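Local atomic coordinates of AAA ATPase, central region (Enterococcus faecium, PDB entry 2R9G), a protein that probably hydrolyses ATP as an AAA+ enzyme of the MgsA family, represented by its C-terminal helical region, four copies of which assemble together. Residues 15-20 against 38-43; 23-28 against 59-64; 51-56 against 96-101; 108-113 against 171-176; 128-133 against 145-150. All coordinates share one frame; numbering follows the deposited sequence.

Contact 1 (15-20 against 38-43); sequences YDVISA and ARLVEA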
# COMPACT_ATOMS: atom_id res chain seq x y z
N TYR C 15 -23.98 -9.80 16.76
CA TYR C 15 -24.33 -8.74 15.82
C TYR C 15 -24.52 -7.35 16.46
O TYR C 15 -24.44 -6.34 15.77
CB TYR C 15 -25.52 -9.14 14.92
CG TYR C 15 -26.75 -9.66 15.64
CD1 TYR C 15 -27.09 -11.01 15.57
CD2 TYR C 15 -27.57 -8.80 16.38
CE1 TYR C 15 -28.23 -11.49 16.22
CE2 TYR C 15 -28.71 -9.27 17.03
CZ TYR C 15 -29.03 -10.62 16.95
OH TYR C 15 -30.16 -11.08 17.61
N ASP C 16 -24.78 -7.33 17.77
CA ASP C 16 -24.84 -6.08 18.53
C ASP C 16 -23.47 -5.52 18.90
O ASP C 16 -23.30 -4.30 19.00
CB ASP C 16 -25.67 -6.26 19.81
CG ASP C 16 -27.16 -6.28 19.55
OD1 ASP C 16 -27.61 -5.77 18.50
OD2 ASP C 16 -27.89 -6.81 20.41
N VAL C 17 -22.51 -6.42 19.14
CA VAL C 17 -21.12 -6.04 19.40
C VAL C 17 -20.50 -5.53 18.11
O VAL C 17 -19.82 -4.50 18.10
CB VAL C 17 -20.28 -7.21 20.01
CG1 VAL C 17 -18.88 -6.74 20.37
CG2 VAL C 17 -20.95 -7.76 21.25
N ILE C 18 -20.79 -6.24 17.01
CA ILE C 18 -20.35 -5.89 15.66
C ILE C 18 -20.89 -4.51 15.25
O ILE C 18 -20.14 -3.69 14.70
CB ILE C 18 -20.80 -7.01 14.64
CG1 ILE C 18 -19.80 -8.17 14.63
CG2 ILE C 18 -21.03 -6.47 13.24
CD1 ILE C 18 -18.39 -7.83 14.15
N SER C 19 -22.16 -4.26 15.56
CA SER C 19 -22.81 -2.98 15.31
C SER C 19 -22.16 -1.85 16.12
O SER C 19 -21.82 -0.81 15.56
CB SER C 19 -24.32 -3.06 15.60
OG SER C 19 -24.95 -1.81 15.46
N ALA C 20 -21.96 -2.08 17.42
CA ALA C 20 -21.34 -1.08 18.30
C ALA C 20 -19.88 -0.78 17.94
O ALA C 20 -19.42 0.35 18.10
CB ALA C 20 -21.45 -1.52 19.74
N ALA C 38 -11.92 -5.76 21.54
CA ALA C 38 -11.52 -6.68 22.59
C ALA C 38 -12.54 -7.78 22.85
O ALA C 38 -12.18 -8.94 23.01
CB ALA C 38 -11.23 -5.91 23.86
N ARG C 39 -13.82 -7.41 22.87
CA ARG C 39 -14.92 -8.35 23.04
C ARG C 39 -15.02 -9.32 21.87
O ARG C 39 -15.31 -10.49 22.07
CB ARG C 39 -16.25 -7.60 23.17
CG ARG C 39 -16.42 -6.93 24.51
CD ARG C 39 -17.64 -6.08 24.54
NE ARG C 39 -18.87 -6.83 24.80
CZ ARG C 39 -19.98 -6.30 25.29
NH1 ARG C 39 -20.02 -5.00 25.61
NH2 ARG C 39 -21.05 -7.06 25.47
N LEU C 40 -14.78 -8.81 20.67
CA LEU C 40 -14.78 -9.61 19.46
C LEU C 40 -13.60 -10.57 19.40
O LEU C 40 -13.76 -11.73 19.01
CB LEU C 40 -14.82 -8.71 18.22
CG LEU C 40 -16.13 -7.97 17.98
CD1 LEU C 40 -15.93 -6.94 16.89
CD2 LEU C 40 -17.30 -8.92 17.65
N VAL C 41 -12.42 -10.08 19.80
CA VAL C 41 -11.21 -10.89 19.90
C VAL C 41 -11.43 -12.03 20.90
O VAL C 41 -11.12 -13.18 20.59
CB VAL C 41 -9.97 -10.02 20.29
CG1 VAL C 41 -8.81 -10.88 20.82
CG2 VAL C 41 -9.50 -9.19 19.10
N GLU C 42 -11.99 -11.72 22.06
CA GLU C 42 -12.35 -12.72 23.06
C GLU C 42 -13.32 -13.78 22.54
O GLU C 42 -13.17 -14.95 22.87
CB GLU C 42 -12.92 -12.06 24.32
CG GLU C 42 -11.87 -11.46 25.24
CD GLU C 42 -10.87 -12.50 25.74
OE1 GLU C 42 -11.24 -13.29 26.63
OE2 GLU C 42 -9.72 -12.51 25.25
N ALA C 43 -14.29 -13.38 21.72
CA ALA C 43 -15.23 -14.33 21.13
C ALA C 43 -14.56 -15.19 20.06
O ALA C 43 -14.94 -16.34 19.86
CB ALA C 43 -16.46 -13.61 20.57

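Contact 2 (23-28 against 59-64); sequences KSIRGS and EDIGLG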
# COMPACT_ATOMS: atom_id res chain seq x y z
N LYS C 23 -20.06 1.50 14.78
CA LYS C 23 -20.57 2.80 15.21
C LYS C 23 -19.55 3.60 16.03
O LYS C 23 -19.45 4.83 15.89
CB LYS C 23 -21.91 2.65 15.94
CG LYS C 23 -23.05 2.19 15.02
CD LYS C 23 -24.28 1.78 15.81
CE LYS C 23 -25.50 1.63 14.90
NZ LYS C 23 -25.42 0.42 14.02
N SER C 24 -18.78 2.90 16.87
CA SER C 24 -17.68 3.52 17.64
C SER C 24 -16.57 4.09 16.75
O SER C 24 -16.11 5.21 16.97
CB SER C 24 -17.06 2.54 18.64
OG SER C 24 -17.99 2.11 19.63
N ILE C 25 -16.13 3.31 15.75
CA ILE C 25 -15.07 3.76 14.84
C ILE C 25 -15.57 4.92 13.98
O ILE C 25 -14.92 5.97 13.93
CB ILE C 25 -14.50 2.62 13.95
CG1 ILE C 25 -13.93 1.50 14.81
CG2 ILE C 25 -13.41 3.16 13.04
CD1 ILE C 25 -13.34 0.32 14.06
N ARG C 26 -16.73 4.74 13.36
CA ARG C 26 -17.44 5.81 12.62
C ARG C 26 -17.58 7.08 13.47
O ARG C 26 -17.43 8.20 12.97
CB ARG C 26 -18.82 5.29 12.18
CG ARG C 26 -19.70 6.27 11.40
CD ARG C 26 -21.12 5.72 11.28
NE ARG C 26 -21.25 4.54 10.41
CZ ARG C 26 -22.15 3.58 10.57
NH1 ARG C 26 -22.19 2.56 9.71
NH2 ARG C 26 -23.03 3.62 11.56
N GLY C 27 -17.79 6.88 14.77
CA GLY C 27 -18.00 7.97 15.72
C GLY C 27 -16.77 8.55 16.39
O GLY C 27 -16.90 9.37 17.31
N SER C 28 -15.59 8.10 15.94
CA SER C 28 -14.28 8.61 16.37
C SER C 28 -13.93 8.35 17.84
O SER C 28 -13.14 9.08 18.44
CB SER C 28 -14.09 10.09 16.00
OG SER C 28 -14.21 10.31 14.60
N GLU C 59 -16.34 2.31 4.19
CA GLU C 59 -17.65 2.95 4.31
C GLU C 59 -17.53 4.30 4.98
O GLU C 59 -18.00 5.30 4.45
CB GLU C 59 -18.63 2.06 5.09
CG GLU C 59 -20.05 2.57 5.11
CD GLU C 59 -20.97 1.73 5.97
OE1 GLU C 59 -20.94 0.48 5.89
OE2 GLU C 59 -21.75 2.33 6.74
N ASP C 60 -16.88 4.32 6.13
CA ASP C 60 -16.93 5.48 7.01
C ASP C 60 -15.72 6.39 6.91
O ASP C 60 -15.82 7.58 7.19
CB ASP C 60 -17.18 5.03 8.45
CG ASP C 60 -18.56 4.39 8.61
OD1 ASP C 60 -19.55 5.01 8.16
OD2 ASP C 60 -18.66 3.28 9.17
N ILE C 61 -14.58 5.84 6.52
CA ILE C 61 -13.37 6.64 6.37
C ILE C 61 -13.24 6.99 4.89
O ILE C 61 -13.30 8.17 4.54
CB ILE C 61 -12.11 5.97 7.02
CG1 ILE C 61 -12.12 6.17 8.54
CG2 ILE C 61 -10.80 6.52 6.44
CD1 ILE C 61 -13.09 5.27 9.33
N GLY C 62 -13.12 5.98 4.03
CA GLY C 62 -13.23 6.15 2.58
C GLY C 62 -12.27 7.16 1.99
O GLY C 62 -11.05 7.01 2.13
N LEU C 63 -12.82 8.20 1.38
CA LEU C 63 -12.02 9.28 0.78
C LEU C 63 -11.45 10.27 1.80
O LEU C 63 -10.61 11.11 1.45
CB LEU C 63 -12.84 10.04 -0.27
CG LEU C 63 -13.38 9.24 -1.46
CD1 LEU C 63 -14.27 10.13 -2.28
CD2 LEU C 63 -12.27 8.65 -2.33
N GLY C 64 -11.90 10.16 3.04
CA GLY C 64 -11.33 10.89 4.16
C GLY C 64 -9.86 10.56 4.35
O GLY C 64 -9.07 11.44 4.69

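Contact 3 (51-56 against 96-101); sequences RRLMVI and VDLCLS. With ACT (acetate ion), chain R.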
# COMPACT_ATOMS: atom_id res chain seq x y z
N ARG C 51 -13.49 -8.83 8.22
CA ARG C 51 -14.49 -8.43 7.23
C ARG C 51 -15.12 -7.11 7.62
O ARG C 51 -15.18 -6.19 6.79
CB ARG C 51 -15.57 -9.49 7.07
CG ARG C 51 -15.25 -10.54 6.02
CD ARG C 51 -16.48 -11.35 5.64
NE ARG C 51 -17.04 -12.06 6.79
CZ ARG C 51 -16.63 -13.25 7.23
NH1 ARG C 51 -15.63 -13.88 6.62
NH2 ARG C 51 -17.21 -13.81 8.28
N ARG C 52 -15.56 -7.01 8.87
CA ARG C 52 -16.15 -5.78 9.38
C ARG C 52 -15.19 -4.60 9.35
O ARG C 52 -15.59 -3.49 9.00
CB ARG C 52 -16.73 -5.99 10.77
CG ARG C 52 -18.25 -6.06 10.77
CD ARG C 52 -18.80 -7.45 10.46
NE ARG C 52 -18.65 -7.88 9.07
CZ ARG C 52 -19.35 -7.44 8.03
NH1 ARG C 52 -20.29 -6.51 8.18
NH2 ARG C 52 -19.12 -7.93 6.83
N LEU C 53 -13.93 -4.84 9.69
CA LEU C 53 -12.92 -3.77 9.64
C LEU C 53 -12.70 -3.19 8.24
O LEU C 53 -12.58 -1.98 8.11
CB LEU C 53 -11.59 -4.23 10.25
CG LEU C 53 -10.80 -3.17 11.02
CD1 LEU C 53 -11.71 -2.15 11.68
CD2 LEU C 53 -9.96 -3.84 12.06
N MET C 54 -12.68 -4.04 7.21
CA MET C 54 -12.57 -3.56 5.82
C MET C 54 -13.81 -2.76 5.38
O MET C 54 -13.66 -1.77 4.68
CB MET C 54 -12.29 -4.72 4.84
CG MET C 54 -10.88 -5.31 4.94
SD MET C 54 -10.51 -6.66 3.82
CE MET C 54 -11.57 -7.97 4.41
N VAL C 55 -15.00 -3.19 5.80
CA VAL C 55 -16.24 -2.45 5.54
C VAL C 55 -16.19 -1.06 6.17
O VAL C 55 -16.47 -0.07 5.48
CB VAL C 55 -17.52 -3.20 6.05
CG1 VAL C 55 -18.76 -2.29 5.99
CG2 VAL C 55 -17.76 -4.44 5.23
N ILE C 56 -15.79 -0.99 7.44
CA ILE C 56 -15.75 0.28 8.18
C ILE C 56 -14.81 1.29 7.51
O ILE C 56 -15.22 2.41 7.22
CB ILE C 56 -15.36 0.08 9.67
CG1 ILE C 56 -16.43 -0.74 10.41
CG2 ILE C 56 -15.20 1.42 10.37
CD1 ILE C 56 -15.89 -1.45 11.65
N VAL C 96 -7.38 2.34 15.71
CA VAL C 96 -7.01 3.67 16.20
C VAL C 96 -6.87 4.67 15.05
O VAL C 96 -7.46 5.76 15.10
CB VAL C 96 -5.73 3.62 17.07
CG1 VAL C 96 -5.37 5.00 17.53
CG2 VAL C 96 -5.95 2.72 18.28
N ASP C 97 -6.13 4.27 14.02
CA ASP C 97 -5.95 5.05 12.79
C ASP C 97 -7.29 5.41 12.15
O ASP C 97 -7.50 6.57 11.78
CB ASP C 97 -5.06 4.27 11.80
CG ASP C 97 -4.70 5.08 10.54
OD1 ASP C 97 -4.89 6.32 10.50
OD2 ASP C 97 -4.21 4.46 9.58
N LEU C 98 -8.19 4.44 12.02
CA LEU C 98 -9.51 4.67 11.41
C LEU C 98 -10.37 5.61 12.25
O LEU C 98 -10.99 6.53 11.70
CB LEU C 98 -10.25 3.35 11.18
CG LEU C 98 -9.79 2.39 10.08
CD1 LEU C 98 -10.76 1.20 10.02
CD2 LEU C 98 -9.64 3.08 8.71
N CYS C 99 -10.41 5.39 13.56
CA CYS C 99 -11.12 6.27 14.52
C CYS C 99 -10.71 7.73 14.42
O CYS C 99 -11.54 8.61 14.57
CB CYS C 99 -10.88 5.83 15.98
SG CYS C 99 -11.65 4.28 16.45
N LEU C 100 -9.42 7.98 14.16
CA LEU C 100 -8.92 9.35 14.28
C LEU C 100 -8.69 10.06 12.94
O LEU C 100 -8.42 11.27 12.91
CB LEU C 100 -7.68 9.37 15.18
CG LEU C 100 -7.96 9.04 16.66
CD1 LEU C 100 -6.67 8.91 17.49
CD2 LEU C 100 -8.92 10.06 17.30
N SER C 101 -8.84 9.32 11.84
CA SER C 101 -8.74 9.86 10.48
C SER C 101 -10.02 10.59 10.10
O SER C 101 -11.05 10.38 10.73
CB SER C 101 -8.48 8.73 9.49
OG SER C 101 -7.14 8.27 9.62
C ACT R . -19.49 -11.31 9.55
O ACT R . -19.39 -12.45 9.04
OXT ACT R . -18.72 -10.46 9.07
CH3 ACT R . -20.45 -10.99 10.65

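Contact 4 (108-113 against 171-176); sequences YMALDA and QYYQPK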
# COMPACT_ATOMS: atom_id res chain seq x y z
N TYR C 108 -19.72 6.04 -0.91
CA TYR C 108 -20.69 5.01 -0.54
C TYR C 108 -22.12 5.50 -0.82
O TYR C 108 -22.93 4.77 -1.42
CB TYR C 108 -20.47 4.63 0.93
CG TYR C 108 -21.62 3.96 1.66
CD1 TYR C 108 -22.12 2.73 1.24
CD2 TYR C 108 -22.17 4.55 2.80
CE1 TYR C 108 -23.16 2.11 1.92
CE2 TYR C 108 -23.20 3.93 3.50
CZ TYR C 108 -23.70 2.71 3.05
OH TYR C 108 -24.72 2.08 3.72
N MET C 109 -22.40 6.74 -0.42
CA MET C 109 -23.71 7.34 -0.66
C MET C 109 -23.97 7.67 -2.13
O MET C 109 -25.10 7.52 -2.60
CB MET C 109 -23.93 8.56 0.24
CG MET C 109 -23.85 8.23 1.74
SD MET C 109 -25.38 7.73 2.55
CE MET C 109 -25.64 6.07 1.97
N ALA C 110 -22.93 8.08 -2.85
CA ALA C 110 -23.03 8.39 -4.28
C ALA C 110 -23.39 7.16 -5.10
O ALA C 110 -24.24 7.25 -5.99
CB ALA C 110 -21.75 9.02 -4.79
N LEU C 111 -22.75 6.03 -4.82
CA LEU C 111 -23.07 4.79 -5.51
C LEU C 111 -24.47 4.30 -5.15
O LEU C 111 -25.18 3.77 -6.00
CB LEU C 111 -22.03 3.70 -5.22
CG LEU C 111 -22.31 2.32 -5.85
CD1 LEU C 111 -22.38 2.39 -7.38
CD2 LEU C 111 -21.28 1.30 -5.42
N ASP C 112 -24.86 4.48 -3.89
CA ASP C 112 -26.21 4.08 -3.47
C ASP C 112 -27.31 4.97 -4.07
O ASP C 112 -28.42 4.49 -4.34
CB ASP C 112 -26.31 3.98 -1.94
CG ASP C 112 -25.86 2.61 -1.40
OD1 ASP C 112 -25.55 1.71 -2.21
OD2 ASP C 112 -25.82 2.44 -0.17
N ALA C 113 -27.00 6.24 -4.32
CA ALA C 113 -27.89 7.11 -5.10
C ALA C 113 -27.98 6.64 -6.56
O ALA C 113 -29.05 6.69 -7.16
CB ALA C 113 -27.43 8.56 -5.03
N GLN C 171 -26.71 13.92 -10.45
CA GLN C 171 -25.55 14.24 -9.65
C GLN C 171 -25.58 13.38 -8.39
O GLN C 171 -26.39 13.61 -7.49
CB GLN C 171 -25.52 15.73 -9.29
CG GLN C 171 -24.29 16.16 -8.49
CD GLN C 171 -24.20 17.66 -8.29
OE1 GLN C 171 -24.75 18.44 -9.06
NE2 GLN C 171 -23.49 18.07 -7.24
N TYR C 172 -24.71 12.38 -8.36
CA TYR C 172 -24.65 11.43 -7.25
C TYR C 172 -23.62 11.82 -6.20
O TYR C 172 -23.84 11.65 -5.01
CB TYR C 172 -24.35 10.03 -7.77
CG TYR C 172 -25.33 9.54 -8.81
CD1 TYR C 172 -26.70 9.55 -8.56
CD2 TYR C 172 -24.89 9.06 -10.04
CE1 TYR C 172 -27.60 9.11 -9.51
CE2 TYR C 172 -25.78 8.60 -10.99
CZ TYR C 172 -27.14 8.63 -10.72
OH TYR C 172 -28.03 8.19 -11.67
N TYR C 173 -22.48 12.35 -6.67
CA TYR C 173 -21.36 12.61 -5.81
C TYR C 173 -21.36 14.04 -5.29
O TYR C 173 -21.28 15.00 -6.07
CB TYR C 173 -20.04 12.27 -6.51
CG TYR C 173 -18.81 12.54 -5.66
CD1 TYR C 173 -18.61 11.87 -4.46
CD2 TYR C 173 -17.85 13.46 -6.07
CE1 TYR C 173 -17.49 12.12 -3.67
CE2 TYR C 173 -16.72 13.72 -5.30
CZ TYR C 173 -16.55 13.04 -4.10
OH TYR C 173 -15.44 13.28 -3.32
N GLN C 174 -21.47 14.17 -3.98
CA GLN C 174 -21.27 15.45 -3.33
C GLN C 174 -20.04 15.35 -2.44
O GLN C 174 -20.08 14.72 -1.37
CB GLN C 174 -22.52 15.94 -2.59
CG GLN C 174 -23.60 14.89 -2.38
CD GLN C 174 -25.01 15.47 -2.44
OE1 GLN C 174 -25.83 15.22 -1.55
NE2 GLN C 174 -25.30 16.24 -3.48
N PRO C 175 -18.92 15.94 -2.90
CA PRO C 175 -17.63 15.88 -2.22
C PRO C 175 -17.65 16.52 -0.85
O PRO C 175 -18.42 17.45 -0.60
CB PRO C 175 -16.71 16.66 -3.15
CG PRO C 175 -17.59 17.49 -3.98
CD PRO C 175 -18.84 16.71 -4.15
N LYS C 176 -16.82 16.00 0.03
CA LYS C 176 -16.72 16.52 1.39
C LYS C 176 -15.33 17.09 1.60
O LYS C 176 -14.43 16.88 0.79
CB LYS C 176 -17.06 15.42 2.39
CG LYS C 176 -18.52 14.98 2.31
CD LYS C 176 -18.94 14.23 3.56
CE LYS C 176 -20.44 14.31 3.78
NZ LYS C 176 -20.79 13.98 5.19

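Contact 5 (128-133 against 145-150); sequences DHLRDS and VGYQYP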
# COMPACT_ATOMS: atom_id res chain seq x y z
N ASP C 128 -24.11 5.54 -27.80
CA ASP C 128 -23.48 4.76 -28.87
C ASP C 128 -21.97 4.93 -29.00
O ASP C 128 -21.27 3.99 -29.37
CB ASP C 128 -24.18 5.05 -30.20
CG ASP C 128 -25.60 4.50 -30.23
OD1 ASP C 128 -25.77 3.27 -30.33
OD2 ASP C 128 -26.55 5.31 -30.16
N HIS C 129 -21.47 6.12 -28.67
CA HIS C 129 -20.04 6.40 -28.71
C HIS C 129 -19.26 5.79 -27.53
O HIS C 129 -18.03 5.80 -27.53
CB HIS C 129 -19.77 7.90 -28.81
CG HIS C 129 -20.23 8.68 -27.63
ND1 HIS C 129 -21.54 9.06 -27.45
CD2 HIS C 129 -19.55 9.16 -26.56
CE1 HIS C 129 -21.65 9.75 -26.33
NE2 HIS C 129 -20.46 9.82 -25.77
N LEU C 130 -19.97 5.26 -26.53
CA LEU C 130 -19.34 4.61 -25.38
C LEU C 130 -19.31 3.09 -25.49
O LEU C 130 -18.70 2.42 -24.66
CB LEU C 130 -20.02 5.01 -24.08
CG LEU C 130 -19.99 6.48 -23.65
CD1 LEU C 130 -20.58 6.56 -22.28
CD2 LEU C 130 -18.59 7.08 -23.68
N ARG C 131 -19.98 2.57 -26.52
CA ARG C 131 -20.09 1.13 -26.73
C ARG C 131 -18.78 0.54 -27.23
O ARG C 131 -17.95 1.25 -27.81
CB ARG C 131 -21.22 0.82 -27.72
CG ARG C 131 -22.61 1.18 -27.22
CD ARG C 131 -23.68 0.81 -28.24
NE ARG C 131 -24.95 1.46 -27.91
CZ ARG C 131 -25.92 0.89 -27.19
NH1 ARG C 131 -25.78 -0.34 -26.71
NH2 ARG C 131 -27.03 1.57 -26.94
N ASP C 132 -18.60 -0.76 -27.00
CA ASP C 132 -17.38 -1.46 -27.39
C ASP C 132 -17.27 -1.53 -28.91
O ASP C 132 -18.13 -2.12 -29.57
CB ASP C 132 -17.35 -2.86 -26.77
CG ASP C 132 -15.94 -3.47 -26.74
OD1 ASP C 132 -14.95 -2.74 -26.97
OD2 ASP C 132 -15.83 -4.69 -26.47
N SER C 133 -16.22 -0.92 -29.44
CA SER C 133 -16.01 -0.80 -30.89
C SER C 133 -15.60 -2.12 -31.54
O SER C 133 -15.79 -2.30 -32.75
CB SER C 133 -14.98 0.29 -31.21
OG SER C 133 -13.74 0.05 -30.56
N VAL C 145 -17.86 13.09 -34.32
CA VAL C 145 -16.50 12.85 -33.82
C VAL C 145 -16.26 11.41 -33.31
O VAL C 145 -15.12 10.94 -33.30
CB VAL C 145 -16.11 13.93 -32.74
CG1 VAL C 145 -16.93 13.78 -31.46
CG2 VAL C 145 -14.61 13.94 -32.46
N GLY C 146 -17.33 10.72 -32.93
CA GLY C 146 -17.22 9.40 -32.29
C GLY C 146 -16.61 9.56 -30.90
O GLY C 146 -16.65 10.65 -30.32
N TYR C 147 -16.05 8.47 -30.38
CA TYR C 147 -15.44 8.50 -29.06
C TYR C 147 -14.17 9.35 -29.05
O TYR C 147 -13.28 9.15 -29.88
CB TYR C 147 -15.13 7.08 -28.55
CG TYR C 147 -14.35 7.09 -27.26
CD1 TYR C 147 -14.90 7.62 -26.10
CD2 TYR C 147 -13.04 6.59 -27.21
CE1 TYR C 147 -14.18 7.67 -24.92
CE2 TYR C 147 -12.31 6.63 -26.01
CZ TYR C 147 -12.90 7.17 -24.87
OH TYR C 147 -12.21 7.22 -23.68
N GLN C 148 -14.10 10.30 -28.12
CA GLN C 148 -12.89 11.08 -27.90
C GLN C 148 -12.08 10.55 -26.71
O GLN C 148 -12.57 10.51 -25.58
CB GLN C 148 -13.22 12.56 -27.69
CG GLN C 148 -13.78 13.26 -28.92
CD GLN C 148 -14.30 14.64 -28.59
OE1 GLN C 148 -13.62 15.64 -28.82
NE2 GLN C 148 -15.51 14.71 -28.03
N TYR C 149 -10.85 10.16 -26.99
CA TYR C 149 -9.89 9.64 -26.02
C TYR C 149 -9.23 10.81 -25.28
O TYR C 149 -8.51 11.59 -25.90
CB TYR C 149 -8.84 8.85 -26.81
CG TYR C 149 -7.88 7.97 -26.05
CD1 TYR C 149 -8.33 6.90 -25.29
CD2 TYR C 149 -6.50 8.17 -26.16
CE1 TYR C 149 -7.43 6.06 -24.62
CE2 TYR C 149 -5.60 7.34 -25.50
CZ TYR C 149 -6.07 6.30 -24.73
OH TYR C 149 -5.17 5.49 -24.08
N PRO C 150 -9.50 10.95 -23.97
CA PRO C 150 -9.05 12.09 -23.14
C PRO C 150 -7.54 12.31 -23.11
O PRO C 150 -7.10 13.47 -23.07
CB PRO C 150 -9.55 11.74 -21.74
CG PRO C 150 -10.71 10.83 -21.98
CD PRO C 150 -10.34 10.02 -23.19

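Contact 1 (15-20 against 38-43)
The first helical hairpin of the fragment, helix 14-26 followed by helix 30-43, is held together here by V17 packing on L40 and R39 and by I18 packing on L40. L40 takes the central place. Its CD2 lies 3.8 Å from V17 CG1 and touches I18 as well, while its CD1 is 3.8 Å from I18 CD1. V17 puts CG1 anti to its own backbone nitrogen (chi1 -175°), which turns that methyl toward L40; the two side chains lie alongside and run opposite ways, whereas I18 crosses L40 at about a right angle. With local axes 10.2 Å apart and helix directions 144° apart, the pair illustrates how an antiparallel hairpin can close through branched aliphatic side chains, without a hydrogen bond between these two segments. R39 adds an aliphatic flank, its CB 3.9 Å from V17 CG1, and then bends at chi3, carrying its guanidinium past V17 CG2 to salt bridges with D8 and D12. Helix 46-61 packs against the pair, I49 touching L40 and R52 touching I18. One residue before V17, D16 forms salt bridges with R131 and R143 of the second subunit.

Contact 2 (23-28 against 59-64)
A buried salt-bridge network joins the C-terminal ends of helices 14-26 and 46-61, with R26 gripped by E59 and D60. Next to it, I25 and I61 make a looser apolar touch, I25 CG2 to I61 CD1 at 4.3 Å. The arginine leaves its helix with CG anti to the backbone nitrogen (chi1 180°), crosses the aspartate at a slant, and bends at chi3, which brings two N-H groups to two carboxylates. R26 NE gives a fairly straight bond to D60 OD1 at 2.9 Å. That oxygen lies in the guanidinium plane, yet the donor reaches it from above the carboxylate plane, the two flat groups being 78° apart. E59 turns its plane only 29° from the guanidinium, and the bond from R26 NH1 to E59 OE2 is weak at 3.0 Å. D60 has further partners: Q22 donates to D60 OD2, and H151 of the second subunit bonds D60 OD1. R26 NH2 bonds the hydroxyl of Y147 of the second subunit, tying two helices to a neighbouring chain. The arginine's helix stops just beyond in a Schellman motif, S28 being its C-prime residue with positive phi and S28 N bonding I25 O at 3.0 Å.

Contact 3 (51-56 against 96-101)
L98 is the residue of segment 96-101 that meets L53 and I56, and the residues before and after it serve other partners. V96 comes first and packs on V30; the carboxylate of D97 is taken by R71 and by Y181 of the second subunit. L98 follows, with CG anti to its carbonyl carbon (chi1 -72°), and sends CD1 at a slant to L53 CD1 at 3.9 Å; I56 CG2 stands further off, 4.5 Å from L98 CD1. L53 meets it in an unusual conformation, its chi1 of -145° lying well away from a staggered value. After the helix, S101 OG turns back to donate to D97 O at 2.8 Å, from above the carbonyl plane. At the start of segment 51-56, R51 NH2 bonds O of an acetate ion, probably from the crystallisation liquor, at 2.7 Å. The leucine pair sits inside a helical bundle, with T72 of helix 66-82 touching both leucines, I25 of helix 14-26 touching L98 and I56, and V30 and A33 of helix 30-43 against C99.

Contact 4 (108-113 against 171-176)
A110 and A113, one helical turn apart on helix 106-119, offer their small side chains to Y172 and Y173 of the irregular segment 171-176. The two tyrosines take different rotamers. Y172 CB lies 3.3 Å from A110 O, and beyond it CG stands anti to the carbonyl carbon (chi1 -56°), a turn that brings Y172 CD1 to 3.7 Å from A113 CB. Its hydroxyl ends on D117, further along the same helix. Y173 instead sets CG anti to its backbone nitrogen (chi1 179°), the rotamer in which its ring presents an edge to A110 CB, near the ring plane; the CB atoms of A110 and Y173 are 4.1 Å apart. P175 N lies 3.8 Å above one face of the Y173 ring, over its centre. The Y173 hydroxyl bonds E182, and Y189 of helix 180-195 meets the ring edge-to-face. The backbone comes close as well, A110 CA lying 3.4 Å from Y172 O in a CH...O contact. D31 of the third subunit accepts bonds from both tyrosine backbone nitrogens. This is plain packing of an irregular segment on a helix surface kept low by alanines, where the chain returns from its long loop region toward helix 180-195.

Contact 5 (128-133 against 145-150)
H129 meets Y147 through its carbonyl oxygen, H129 O lying 3.3 Å from Y147 CB. Y147 carries CG anti to its backbone nitrogen (chi1 173°), and this sends the ring past that carbonyl, which approaches it obliquely. L130 starts off pointing away from the partner segment, but its end turns back, and L130 CD2 comes within 4.4 Å of Y147 CD1. The imidazole of H129 goes elsewhere, its NE2 bonding the carbonyl of Q161, while H129 CB rests 4.1 Å from G146 C. On one face of the Y147 ring the backbone nitrogen Y149 N sits 3.9 Å above the plane, toward the rim. The Y147 hydroxyl leaves the chain altogether to bond R26 of the third subunit. R131, next to the contact, forms salt bridges with D12 and D16 of the third subunit. Here two irregular segments pack together in the long region between helices 106-119 and 180-195, a loop-on-loop contact beside the assembly interface.

Contacts 1, 2 and 3 all lie in the helical bundle and are buried. Contacts 1 and 2 share helix 14-26, and contacts 2 and 3 share helix 46-61, with centres about 6 Å apart. Their chemistry differs: aliphatic packing in 1 and 3, a charged network at helix ends in 2. Contact 4 is buried too, but sets an irregular segment on a helix; it touches contact 2 where L63 meets Y173. Contact 5 lies peripherally and is only partly buried, its centre about 50 Å from that of contact 1, and joins loop to loop. Across subunit boundaries, however, its Y147 and R131 meet R26 and D16 of contacts 2 and 1.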